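Local atomic coordinates of putative alpha-galactosidase (PDB entry 4NZJ), a protein that probably hydrolyses terminal, non-reducing alpha-D-galactose residues from alpha-D-galactosides such as galactose oligosaccharides, galactomannans and galactolipids. Residues 17-22 / 84-89; 71-76 / 88-93; 443-448 / 468-473. One frame throughout, in Å; residues are numbered along the deposited sequence. Where two conformers were deposited one is given.

Contact 1: 17-22 / 84-89; sequences SPHIIG and SVKQLV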
loop_
_atom_site.group_PDB
_atom_site.type_symbol
_atom_site.label_atom_id
_atom_site.label_comp_id
_atom_site.label_asym_id
_atom_site.label_seq_id
_atom_site.Cartn_x
_atom_site.Cartn_y
_atom_site.Cartn_z
ATOM N N SER A 17 3.548 -4.204 -11.755
ATOM C CA SER A 17 3.086 -2.893 -11.301
ATOM C C SER A 17 3.894 -2.419 -10.090
ATOM O O SER A 17 4.443 -3.247 -9.354
ATOM C CB SER A 17 1.596 -2.968 -10.941
ATOM O OG SER A 17 0.827 -3.347 -12.072
ATOM N N PRO A 18 3.943 -1.092 -9.847
ATOM C CA PRO A 18 3.247 0.000 -10.548
ATOM C C PRO A 18 3.886 0.375 -11.871
ATOM O O PRO A 18 5.091 0.218 -12.033
ATOM C CB PRO A 18 3.375 1.176 -9.578
ATOM C CG PRO A 18 4.626 0.899 -8.818
ATOM C CD PRO A 18 4.707 -0.595 -8.688
ATOM N N HIS A 19 3.078 0.895 -12.794
ATOM C CA HIS A 19 3.563 1.383 -14.085
ATOM C C HIS A 19 3.543 2.916 -14.173
ATOM O O HIS A 19 3.684 3.493 -15.255
ATOM C CB HIS A 19 2.720 0.781 -15.213
ATOM C CG HIS A 19 2.666 -0.718 -15.192
ATOM N ND1 HIS A 19 3.777 -1.507 -15.409
ATOM C CD2 HIS A 19 1.633 -1.570 -14.989
ATOM C CE1 HIS A 19 3.431 -2.781 -15.331
ATOM N NE2 HIS A 19 2.137 -2.846 -15.076
ATOM N N ILE A 20 3.362 3.568 -13.027
ATOM C CA ILE A 20 3.453 5.026 -12.933
ATOM C C ILE A 20 4.019 5.352 -11.563
ATOM O O ILE A 20 3.728 4.657 -10.591
ATOM C CB ILE A 20 2.090 5.718 -13.151
ATOM C CG1 ILE A 20 2.276 7.232 -13.261
ATOM C CG2 ILE A 20 1.106 5.375 -12.033
ATOM C CD1 ILE A 20 1.018 7.973 -13.645
ATOM N N ILE A 21 4.862 6.379 -11.496
ATOM C CA ILE A 21 5.511 6.766 -10.247
ATOM C C ILE A 21 5.693 8.285 -10.219
ATOM O O ILE A 21 6.124 8.879 -11.211
ATOM C CB ILE A 21 6.866 6.030 -10.069
ATOM C CG1 ILE A 21 7.492 6.322 -8.697
ATOM C CG2 ILE A 21 7.848 6.399 -11.173
ATOM C CD1 ILE A 21 6.850 5.575 -7.554
ATOM N N GLY A 22 5.359 8.894 -9.083
ATOM C CA GLY A 22 5.471 10.330 -8.895
ATOM C C GLY A 22 6.568 10.677 -7.909
ATOM O O GLY A 22 6.825 9.933 -6.958
ATOM N N SER A 84 10.898 -9.127 -20.997
ATOM C CA SER A 84 9.674 -8.394 -20.713
ATOM C C SER A 84 9.965 -6.934 -21.019
ATOM O O SER A 84 10.985 -6.404 -20.575
ATOM C CB SER A 84 9.276 -8.554 -19.242
ATOM O OG SER A 84 8.136 -7.770 -18.896
ATOM N N VAL A 85 9.086 -6.300 -21.789
ATOM C CA VAL A 85 9.195 -4.879 -22.100
ATOM C C VAL A 85 7.929 -4.193 -21.616
ATOM O O VAL A 85 6.826 -4.632 -21.932
ATOM C CB VAL A 85 9.384 -4.634 -23.611
ATOM C CG1 VAL A 85 9.414 -3.141 -23.916
ATOM C CG2 VAL A 85 10.660 -5.306 -24.096
ATOM N N LYS A 86 8.091 -3.123 -20.843
ATOM C CA LYS A 86 6.961 -2.431 -20.241
ATOM C C LYS A 86 7.243 -0.938 -20.174
ATOM O O LYS A 86 8.376 -0.531 -19.912
ATOM C CB LYS A 86 6.727 -2.960 -18.821
ATOM C CG LYS A 86 5.310 -3.417 -18.535
ATOM C CD LYS A 86 5.000 -4.709 -19.273
ATOM C CE LYS A 86 3.707 -5.337 -18.787
ATOM N NZ LYS A 86 3.339 -6.529 -19.601
ATOM N N GLN A 87 6.207 -0.132 -20.382
ATOM C CA GLN A 87 6.314 1.313 -20.220
ATOM C C GLN A 87 6.250 1.673 -18.737
ATOM O O GLN A 87 5.543 1.029 -17.957
ATOM C CB GLN A 87 5.182 2.041 -20.960
ATOM C CG GLN A 87 5.031 1.703 -22.437
ATOM C CD GLN A 87 6.123 2.297 -23.301
ATOM O OE1 GLN A 87 7.267 1.844 -23.272
ATOM N NE2 GLN A 87 5.770 3.302 -24.098
ATOM N N LEU A 88 6.996 2.703 -18.358
ATOM C CA LEU A 88 6.876 3.321 -17.039
ATOM C C LEU A 88 6.735 4.821 -17.244
ATOM O O LEU A 88 7.534 5.430 -17.953
ATOM C CB LEU A 88 8.105 3.029 -16.180
ATOM C CG LEU A 88 8.204 3.768 -14.839
ATOM C CD1 LEU A 88 7.138 3.290 -13.862
ATOM C CD2 LEU A 88 9.590 3.608 -14.235
ATOM N N VAL A 89 5.710 5.411 -16.633
ATOM C CA VAL A 89 5.542 6.857 -16.666
ATOM C C VAL A 89 6.083 7.428 -15.362
ATOM O O VAL A 89 5.680 7.004 -14.275
ATOM C CB VAL A 89 4.067 7.260 -16.866
ATOM C CG1 VAL A 89 3.890 8.769 -16.722
ATOM C CG2 VAL A 89 3.591 6.795 -18.233
HETATM O O HOH W 1 6.303 -0.760 -15.787
#
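The imidazole of H19 slants across the aliphatic stem of K86, with H19 CE1 3.8 Å from K86 CG. A chi1 of -55°, H19 CG anti to the carbonyl carbon, carries CG toward the side on which K86 lies. At the ring edge, in its plane, a water sits 2.7 Å from H19 ND1. The same water donates to Q87 O at 2.9 Å, so the ring is tied to the main chain of 84-89 through solvent.

Beyond this water the backbones pair directly. V89 N donates to H19 O over 3.1 Å in a nearly straight bond (174°), and I21 N donates to V89 O over 3.0 Å. V89 thus bonds to the residues on either side of I20, which is the signature of a parallel bridge. V89 O also receives a CA-H contact from I20 CA at 3.3 Å. On the same face of the sheet the side chains of I20 and V89 lie side by side and point the same way. On the face away from I20 and V89, L88 CD1 presses on H19 C at 3.6 Å.

The axes of strands 20-22 and 84-89 lie 22° apart. Residues 20-23 form an outermost strand of a mixed sheet, parallel to 82-92, whereas strand 14-15 belongs to the facing antiparallel sheet; the cis peptide before P18 lies in the link between them. An N-terminal strand split over both sheets, its second half parallel to the last strand, is consistent with the A/A' and G strands of an Ig-like sandwich.

Contact 2: 71-76 / 88-93; sequences YTVTLK and LVIRIG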
loop_
_atom_site.group_PDB
_atom_site.type_symbol
_atom_site.label_atom_id
_atom_site.label_comp_id
_atom_site.label_asym_id
_atom_site.label_seq_id
_atom_site.Cartn_x
_atom_site.Cartn_y
_atom_site.Cartn_z
ATOM N N TYR A 71 7.291 11.726 -18.081
ATOM C CA TYR A 71 8.332 11.111 -18.884
ATOM C C TYR A 71 8.016 9.631 -19.053
ATOM O O TYR A 71 7.881 8.908 -18.070
ATOM C CB TYR A 71 9.676 11.271 -18.180
ATOM C CG TYR A 71 10.050 12.711 -17.938
ATOM C CD1 TYR A 71 9.614 13.381 -16.795
ATOM C CD2 TYR A 71 10.825 13.412 -18.858
ATOM C CE1 TYR A 71 9.946 14.710 -16.576
ATOM C CE2 TYR A 71 11.168 14.738 -18.645
ATOM C CZ TYR A 71 10.726 15.381 -17.501
ATOM O OH TYR A 71 11.066 16.693 -17.281
ATOM N N THR A 72 7.883 9.189 -20.298
ATOM C CA THR A 72 7.567 7.793 -20.589
ATOM C C THR A 72 8.853 7.045 -20.928
ATOM O O THR A 72 9.535 7.369 -21.892
ATOM C CB THR A 72 6.556 7.672 -21.743
ATOM O OG1 THR A 72 5.342 8.338 -21.378
ATOM C CG2 THR A 72 6.247 6.206 -22.050
ATOM N N VAL A 73 9.167 6.048 -20.108
ATOM C CA VAL A 73 10.378 5.260 -20.230
ATOM C C VAL A 73 9.996 3.845 -20.640
ATOM O O VAL A 73 8.998 3.308 -20.165
ATOM C CB VAL A 73 11.120 5.222 -18.877
ATOM C CG1 VAL A 73 12.444 4.477 -18.991
ATOM C CG2 VAL A 73 11.345 6.639 -18.371
ATOM N N THR A 74 10.778 3.241 -21.524
ATOM C CA THR A 74 10.555 1.847 -21.893
ATOM C C THR A 74 11.554 0.969 -21.147
ATOM O O THR A 74 12.759 1.075 -21.361
ATOM C CB THR A 74 10.670 1.644 -23.411
ATOM O OG1 THR A 74 9.731 2.502 -24.065
ATOM C CG2 THR A 74 10.377 0.196 -23.791
ATOM N N LEU A 75 11.041 0.122 -20.258
ATOM C CA LEU A 75 11.872 -0.763 -19.450
ATOM C C LEU A 75 11.948 -2.135 -20.080
ATOM O O LEU A 75 10.978 -2.610 -20.665
ATOM C CB LEU A 75 11.299 -0.908 -18.045
ATOM C CG LEU A 75 11.038 0.377 -17.266
ATOM C CD1 LEU A 75 10.353 0.061 -15.949
ATOM C CD2 LEU A 75 12.337 1.134 -17.049
ATOM N N LYS A 76 13.098 -2.778 -19.923
ATOM C CA LYS A 76 13.316 -4.123 -20.426
ATOM C C LYS A 76 14.005 -4.961 -19.353
ATOM O O LYS A 76 14.970 -4.517 -18.736
ATOM C CB LYS A 76 14.171 -4.073 -21.691
ATOM C CG LYS A 76 14.337 -5.403 -22.398
ATOM C CD LYS A 76 15.145 -5.222 -23.672
ATOM C CE LYS A 76 15.294 -6.529 -24.430
ATOM N NZ LYS A 76 16.337 -6.440 -25.491
ATOM N N LEU A 88 6.996 2.703 -18.358
ATOM C CA LEU A 88 6.876 3.321 -17.039
ATOM C C LEU A 88 6.735 4.821 -17.244
ATOM O O LEU A 88 7.534 5.430 -17.953
ATOM C CB LEU A 88 8.105 3.029 -16.180
ATOM C CG LEU A 88 8.204 3.768 -14.839
ATOM C CD1 LEU A 88 7.138 3.290 -13.862
ATOM C CD2 LEU A 88 9.590 3.608 -14.235
ATOM N N VAL A 89 5.710 5.411 -16.633
ATOM C CA VAL A 89 5.542 6.857 -16.666
ATOM C C VAL A 89 6.083 7.428 -15.362
ATOM O O VAL A 89 5.680 7.004 -14.275
ATOM C CB VAL A 89 4.067 7.260 -16.866
ATOM C CG1 VAL A 89 3.890 8.769 -16.722
ATOM C CG2 VAL A 89 3.591 6.795 -18.233
ATOM N N ILE A 90 7.018 8.368 -15.479
ATOM C CA ILE A 90 7.545 9.077 -14.318
ATOM C C ILE A 90 6.985 10.492 -14.337
ATOM O O ILE A 90 7.203 11.232 -15.289
ATOM C CB ILE A 90 9.086 9.120 -14.330
ATOM C CG1 ILE A 90 9.640 7.692 -14.271
ATOM C CG2 ILE A 90 9.610 9.949 -13.160
ATOM C CD1 ILE A 90 11.142 7.590 -14.441
ATOM N N ARG A 91 6.253 10.856 -13.286
ATOM C CA ARG A 91 5.690 12.194 -13.176
ATOM C C ARG A 91 6.466 12.960 -12.129
ATOM O O ARG A 91 6.478 12.588 -10.949
ATOM C CB ARG A 91 4.205 12.154 -12.800
ATOM C CG ARG A 91 3.593 13.544 -12.597
ATOM C CD ARG A 91 2.078 13.473 -12.517
ATOM N NE ARG A 91 1.539 12.857 -13.724
ATOM C CZ ARG A 91 0.375 12.215 -13.806
ATOM N NH1 ARG A 91 -0.425 12.109 -12.750
ATOM N NH2 ARG A 91 0.004 11.679 -14.962
ATOM N N ILE A 92 7.136 14.022 -12.571
ATOM C CA ILE A 92 7.831 14.919 -11.670
ATOM C C ILE A 92 6.942 16.139 -11.479
ATOM O O ILE A 92 6.592 16.821 -12.439
ATOM C CB ILE A 92 9.216 15.313 -12.217
ATOM C CG1 ILE A 92 10.065 14.056 -12.469
ATOM C CG2 ILE A 92 9.928 16.260 -11.258
ATOM C CD1 ILE A 92 10.306 13.185 -11.253
ATOM N N GLY A 93 6.559 16.388 -10.231
ATOM C CA GLY A 93 5.598 17.439 -9.915
ATOM C C GLY A 93 5.277 17.407 -8.438
ATOM O O GLY A 93 6.134 17.077 -7.629
#
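Chi1 values of -59° in Y71 and -54° in L75 set CG of each residue anti to its carbonyl carbon and beside the backbone N, and from there each side chain meets strand 88-92. The Y71 ring turns its edge to I90 O, which lies near the ring plane, 3.6 Å from Y71 CD1. That oxygen also accepts the bond from Y71 N, so it is approached by both backbone and ring of one residue. Farther out, Y71 CE1 comes within 4.2 Å of I92 CG1, the two side chains crossing at a slant. At the other end L75 CD1 packs on L88 CB at 3.7 Å, and between them V73 CG2 meets I90 CD1 at 4.0 Å. These apolar groups share one face of the sheet. On the other, T72 OG1 is 3.9 Å from V89 CG2, a looser meeting near solvent.

The strands pair antiparallel. Y71 with I90 and V73 with L88 are hydrogen-bonded pairs, each closed by two reciprocal N-H...O bonds; I90 N to Y71 O, for example, measures 2.8 Å and is almost straight (175°). T72 and V89 form the non-hydrogen-bonded pair between them, where V89 CA directs its hydrogen at Y71 O over 3.4 Å.

Y71 OH is bonded to S67 O, earlier in the chain. The two segments belong to the hairpin of strands 69-79 and 82-92. In its sheet, strand 42-46 lies beyond 69-79, where A45 touches V73 and L75, and strand 20-23 lies beyond 82-92.

Contact 3: 443-448 / 468-473; sequences YCLDNH and CKVYIF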
loop_
_atom_site.group_PDB
_atom_site.type_symbol
_atom_site.label_atom_id
_atom_site.label_comp_id
_atom_site.label_asym_id
_atom_site.label_seq_id
_atom_site.Cartn_x
_atom_site.Cartn_y
_atom_site.Cartn_z
ATOM N N TYR A 443 -12.245 -11.859 -18.206
ATOM C CA TYR A 443 -11.070 -12.508 -17.628
ATOM C C TYR A 443 -11.407 -12.953 -16.209
ATOM O O TYR A 443 -11.869 -12.145 -15.400
ATOM C CB TYR A 443 -9.873 -11.554 -17.609
ATOM C CG TYR A 443 -8.637 -12.131 -16.950
ATOM C CD1 TYR A 443 -7.923 -13.157 -17.555
ATOM C CD2 TYR A 443 -8.183 -11.650 -15.727
ATOM C CE1 TYR A 443 -6.795 -13.692 -16.961
ATOM C CE2 TYR A 443 -7.052 -12.181 -15.123
ATOM C CZ TYR A 443 -6.360 -13.202 -15.751
ATOM O OH TYR A 443 -5.229 -13.745 -15.172
ATOM N N CYS A 444 -11.175 -14.235 -15.922
ATOM C CA CYS A 444 -11.440 -14.796 -14.601
ATOM C C CYS A 444 -10.125 -14.961 -13.838
ATOM O O CYS A 444 -9.223 -15.680 -14.276
ATOM C CB CYS A 444 -12.164 -16.139 -14.727
ATOM S SG CYS A 444 -13.713 -16.084 -15.669
ATOM N N LEU A 445 -10.010 -14.287 -12.701
ATOM C CA LEU A 445 -8.788 -14.372 -11.906
ATOM C C LEU A 445 -8.619 -15.733 -11.219
ATOM O O LEU A 445 -7.493 -16.127 -10.918
ATOM C CB LEU A 445 -8.725 -13.257 -10.862
ATOM C CG LEU A 445 -8.179 -11.907 -11.331
ATOM C CD1 LEU A 445 -9.152 -11.192 -12.255
ATOM C CD2 LEU A 445 -7.851 -11.037 -10.131
ATOM N N ASP A 446 -9.723 -16.438 -10.965
ATOM C CA ASP A 446 -9.675 -17.721 -10.260
ATOM C C ASP A 446 -8.868 -18.769 -11.030
ATOM O O ASP A 446 -8.121 -19.547 -10.435
ATOM C CB ASP A 446 -11.096 -18.237 -9.951
ATOM C CG ASP A 446 -11.895 -18.596 -11.203
ATOM O OD1 ASP A 446 -11.583 -19.620 -11.843
ATOM O OD2 ASP A 446 -12.865 -17.879 -11.531
ATOM N N ASN A 447 -9.023 -18.783 -12.354
ATOM C CA ASN A 447 -8.336 -19.757 -13.211
ATOM C C ASN A 447 -7.478 -19.144 -14.329
ATOM O O ASN A 447 -6.925 -19.876 -15.151
ATOM C CB ASN A 447 -9.356 -20.743 -13.801
ATOM C CG ASN A 447 -10.473 -20.053 -14.571
ATOM O OD1 ASN A 447 -10.311 -18.941 -15.069
ATOM N ND2 ASN A 447 -11.618 -20.718 -14.667
ATOM N N HIS A 448 -7.379 -17.814 -14.353
ATOM C CA HIS A 448 -6.544 -17.074 -15.315
ATOM C C HIS A 448 -6.965 -17.274 -16.772
ATOM O O HIS A 448 -6.140 -17.194 -17.688
ATOM C CB HIS A 448 -5.059 -17.419 -15.117
ATOM C CG HIS A 448 -4.585 -17.216 -13.713
ATOM N ND1 HIS A 448 -4.673 -18.198 -12.749
ATOM C CD2 HIS A 448 -4.046 -16.135 -13.102
ATOM C CE1 HIS A 448 -4.198 -17.733 -11.607
ATOM N NE2 HIS A 448 -3.811 -16.484 -11.794
ATOM N N CYS A 468 -14.171 -14.502 -2.106
ATOM C CA CYS A 468 -14.288 -13.409 -3.046
ATOM C C CYS A 468 -13.675 -13.857 -4.365
ATOM O O CYS A 468 -12.496 -14.229 -4.402
ATOM C CB CYS A 468 -13.549 -12.194 -2.512
ATOM S SG CYS A 468 -13.695 -10.729 -3.548
ATOM N N LYS A 469 -14.478 -13.881 -5.425
ATOM C CA LYS A 469 -13.966 -14.137 -6.768
ATOM C C LYS A 469 -14.014 -12.855 -7.573
ATOM O O LYS A 469 -14.979 -12.085 -7.481
ATOM C CB LYS A 469 -14.749 -15.241 -7.473
ATOM C CG LYS A 469 -14.411 -16.630 -6.965
ATOM C CD LYS A 469 -15.171 -17.706 -7.717
ATOM C CE LYS A 469 -14.767 -19.089 -7.242
ATOM N NZ LYS A 469 -15.465 -20.166 -7.985
ATOM N N VAL A 470 -12.968 -12.630 -8.358
ATOM C CA VAL A 470 -12.811 -11.391 -9.105
ATOM C C VAL A 470 -12.718 -11.675 -10.600
ATOM O O VAL A 470 -12.124 -12.675 -11.037
ATOM C CB VAL A 470 -11.565 -10.612 -8.628
ATOM C CG1 VAL A 470 -11.402 -9.306 -9.396
ATOM C CG2 VAL A 470 -11.640 -10.355 -7.132
ATOM N N TYR A 471 -13.325 -10.782 -11.374
ATOM C CA TYR A 471 -13.402 -10.879 -12.818
ATOM C C TYR A 471 -13.115 -9.518 -13.426
ATOM O O TYR A 471 -13.343 -8.496 -12.786
ATOM C CB TYR A 471 -14.804 -11.331 -13.229
ATOM C CG TYR A 471 -15.216 -12.641 -12.609
ATOM C CD1 TYR A 471 -15.771 -12.683 -11.335
ATOM C CD2 TYR A 471 -15.021 -13.844 -13.280
ATOM C CE1 TYR A 471 -16.134 -13.885 -10.754
ATOM C CE2 TYR A 471 -15.383 -15.053 -12.705
ATOM C CZ TYR A 471 -15.939 -15.062 -11.439
ATOM O OH TYR A 471 -16.305 -16.249 -10.850
ATOM N N ILE A 472 -12.592 -9.498 -14.646
ATOM C CA ILE A 472 -12.436 -8.241 -15.377
ATOM C C ILE A 472 -13.278 -8.309 -16.644
ATOM O O ILE A 472 -13.052 -9.156 -17.510
ATOM C CB ILE A 472 -10.961 -7.920 -15.714
ATOM C CG1 ILE A 472 -10.112 -7.909 -14.445
ATOM C CG2 ILE A 472 -10.870 -6.572 -16.426
ATOM C CD1 ILE A 472 -8.634 -7.676 -14.691
ATOM N N PHE A 473 -14.257 -7.410 -16.739
ATOM C CA PHE A 473 -15.206 -7.399 -17.843
ATOM C C PHE A 473 -14.819 -6.367 -18.893
ATOM O O PHE A 473 -14.462 -5.239 -18.555
ATOM C CB PHE A 473 -16.618 -7.079 -17.333
ATOM C CG PHE A 473 -17.314 -8.239 -16.673
ATOM C CD1 PHE A 473 -17.027 -8.586 -15.365
ATOM C CD2 PHE A 473 -18.280 -8.970 -17.356
ATOM C CE1 PHE A 473 -17.678 -9.645 -14.750
ATOM C CE2 PHE A 473 -18.937 -10.028 -16.745
ATOM C CZ PHE A 473 -18.633 -10.365 -15.441
HETATM O O HOH W 2 -12.521 -15.390 -10.675
#
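A thiol set edge-on to an aromatic ring distinguishes this contact in the conformer given: C444 SG lies in the plane of the Y471 ring, 4.7 Å from its centroid and 85° off the ring normal. The sulfur is 3.5 Å from Y471 CD2 and almost as near CE2. Chi1 of -56° places SG beside the backbone N, at this ring edge; a second deposited conformer of the cysteine leaves the meeting doubtful.

C444 and Y471 are a non-hydrogen-bonded antiparallel pair. Next to it, Y443 and I472 exchange two backbone bonds, and on their face of the sheet these side chains lie side by side. After C444 the chain turns out of the strand, yet L445 N still donates to V470 O at 3.1 Å. L445 CD2 meets V470 CG1 at 4.0 Å, while the leucine also packs on L380 and I383 of helix 378-384. Y443 OH is bonded to D379 of that helix, tying the C-terminal beta domain to it.

At the turn a water accepts from D446 N at 3.0 Å and donates to V470 O at 2.8 Å, resting above one face of the Y471 ring toward its rim. It also donates to D446 OD2 at 2.7 Å in this conformer, one of two. V470 O therefore takes two donors, L445 N and the water. In the same conformer OD2 is 5.0 Å from K469 NZ, which is bonded to K462 O; the lysine's charge may modestly stabilise the carboxylate without a salt bridge. The chemistry implies that past L445 the bridging water links D446 to V470 O.

Contacts 1 and 2 lie in one sheet of the Ig-like domain, their centres 7 Å apart, and share L88 and V89 of strand 82-92. Contact 1 adds a parallel edge strand and is a surface contact with a water bridge; contact 2 is the buried antiparallel hairpin, richer in direct backbone bonds and aliphatic packing. Q87 OE1 to T74 OG1, at 2.7 Å a probable hydrogen bond, joins them. Contact 3 is separate, in the C-terminal beta domain, with centres about 23 Å from contact 1 and 29 Å from contact 2. Partly buried, it combines antiparallel pairing like that of contact 2 with a bridging water, as in contact 1, and alone includes a sulfur-aromatic meeting, in one conformer.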